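Putative L-alanine-DL-glutamate epimerase (Burkholderia xenovorans, PDB 3GO2) is a magnesium-binding member of the mandelate racemase/muconate lactonizing enzyme family that probably acts as a racemase or epimerase. Local coordinates at the interface of chains A and B. Residues are numbered along the deposited sequence; one frame, centred on the assembly and turned at random. Chains: chain A/B, Putative L-alanine-DL-glutamate epimerase.

The interface of chains A and B. Residues chain A 67, 70-71, 74; chain B 179, 182, 185, 187.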
loop_
_atom_site.group_PDB
_atom_site.type_symbol
_atom_site.label_atom_id
_atom_site.label_comp_id
_atom_site.label_asym_id
_atom_site.label_seq_id
_atom_site.Cartn_x
_atom_site.Cartn_y
_atom_site.Cartn_z
ATOM N N ARG A 67 -16.903 24.241 23.704
ATOM C CA ARG A 67 -15.913 25.310 23.921
ATOM C C ARG A 67 -14.903 24.893 24.994
ATOM O O ARG A 67 -13.674 25.046 24.819
ATOM C CB ARG A 67 -16.592 26.617 24.345
ATOM C CG ARG A 67 -15.644 27.810 24.474
ATOM C CD ARG A 67 -16.132 28.771 25.571
ATOM N NE ARG A 67 -16.100 28.139 26.890
ATOM C CZ ARG A 67 -15.005 27.878 27.596
ATOM N NH1 ARG A 67 -13.792 28.240 27.164
ATOM N NH2 ARG A 67 -15.107 27.264 28.763
ATOM N N ALA A 70 -12.593 22.236 23.588
ATOM C CA ALA A 70 -11.653 22.774 22.631
ATOM C C ALA A 70 -10.546 23.522 23.351
ATOM O O ALA A 70 -9.382 23.330 23.051
ATOM C CB ALA A 70 -12.359 23.709 21.606
ATOM N N GLU A 71 -10.902 24.289 24.376
ATOM C CA GLU A 71 -9.892 25.056 25.119
ATOM C C GLU A 71 -8.981 24.130 25.916
ATOM O O GLU A 71 -7.753 24.307 25.959
ATOM C CB GLU A 71 -10.577 26.041 26.055
ATOM C CG GLU A 71 -9.576 26.919 26.822
ATOM C CD GLU A 71 -10.247 27.929 27.747
ATOM O OE1 GLU A 71 -11.300 27.637 28.315
ATOM O OE2 GLU A 71 -9.684 29.013 27.925
ATOM N N CYS A 74 -6.467 22.416 23.770
ATOM C CA CYS A 74 -5.392 23.363 23.484
ATOM C C CYS A 74 -4.404 23.438 24.650
ATOM O O CYS A 74 -3.188 23.348 24.449
ATOM C CB CYS A 74 -5.935 24.758 23.190
ATOM S SG CYS A 74 -6.792 24.957 21.618
ATOM N N PRO B 179 -2.198 30.078 19.052
ATOM C CA PRO B 179 -3.575 29.568 19.107
ATOM C C PRO B 179 -3.670 28.061 19.418
ATOM O O PRO B 179 -4.667 27.597 19.978
ATOM C CB PRO B 179 -4.116 29.870 17.702
ATOM C CG PRO B 179 -2.937 29.836 16.839
ATOM C CD PRO B 179 -1.825 30.470 17.693
ATOM N N ALA B 182 -4.248 27.975 22.840
ATOM C CA ALA B 182 -5.372 28.860 23.185
ATOM C C ALA B 182 -4.937 30.251 23.625
ATOM O O ALA B 182 -5.626 30.900 24.425
ATOM C CB ALA B 182 -6.285 28.205 24.225
ATOM N N PHE B 185 -7.598 32.214 21.925
ATOM C CA PHE B 185 -8.513 31.111 21.683
ATOM C C PHE B 185 -9.126 31.327 20.318
ATOM O O PHE B 185 -9.992 32.208 20.121
ATOM C CB PHE B 185 -9.601 31.024 22.743
ATOM C CG PHE B 185 -10.566 29.886 22.511
ATOM C CD1 PHE B 185 -10.171 28.576 22.737
ATOM C CD2 PHE B 185 -11.841 30.120 22.039
ATOM C CE1 PHE B 185 -11.028 27.534 22.513
ATOM C CE2 PHE B 185 -12.719 29.053 21.814
ATOM C CZ PHE B 185 -12.298 27.766 22.072
ATOM N N PRO B 187 -9.740 28.232 17.845
ATOM C CA PRO B 187 -9.382 26.829 17.780
ATOM C C PRO B 187 -9.264 26.203 16.392
ATOM O O PRO B 187 -8.738 25.082 16.264
ATOM C CB PRO B 187 -10.485 26.163 18.606
ATOM C CG PRO B 187 -11.662 27.083 18.487
ATOM C CD PRO B 187 -11.059 28.448 18.482
#
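A salt bridge within chain A borders the place where A:Arg67 and A:Glu71 receive B:Phe185: guanidinium nitrogen NH1 of A:Arg67 donates to carboxylate oxygen OE1 of A:Glu71 over 2.8 Å in a nearly straight bond. The acceptor lies almost in the guanidinium plane, whereas the donor reaches the carboxylate from well above its plane, 59° out of it. The bond ties together two side chains one turn apart on helix 65-76, and it should help fix the bent arginine chain. With CG of B:Phe185 anti to its backbone N (chi1 180°), the ring points at this helix and meets it with its far rim. Its CE1 stands 3.7 Å from the backbone N of A:Glu71, and CZ reaches CB of A:Ala70 at 4.1 Å. CE2 faces the aliphatic CG of A:Arg67, so the arginine contributes its hydrocarbon stem; its guanidinium is turned 58° from the ring plane and does not stack. From its own chain, B:Pro187 lays CD over the centre of one ring face, 3.7 Å above the plane, bracing the phenyl group. One turn further along the helix, CB of A:Cys74 meets the methyl CB of B:Ala182 at 3.6 Å. The thiol SG lies 3.8 Å from the carbonyl O of B:Pro179, a contact and not an assigned hydrogen bond. No nitrogen or oxygen here bonds across the boundary, which makes the patch one of shape and apolar contact. It docks the segment around B:Phe185 on helix 65-76 of chain A; the two-fold twin does the same with the chains exchanged, and the pair may help hold the two subunits together within the eight-copy deposited assembly.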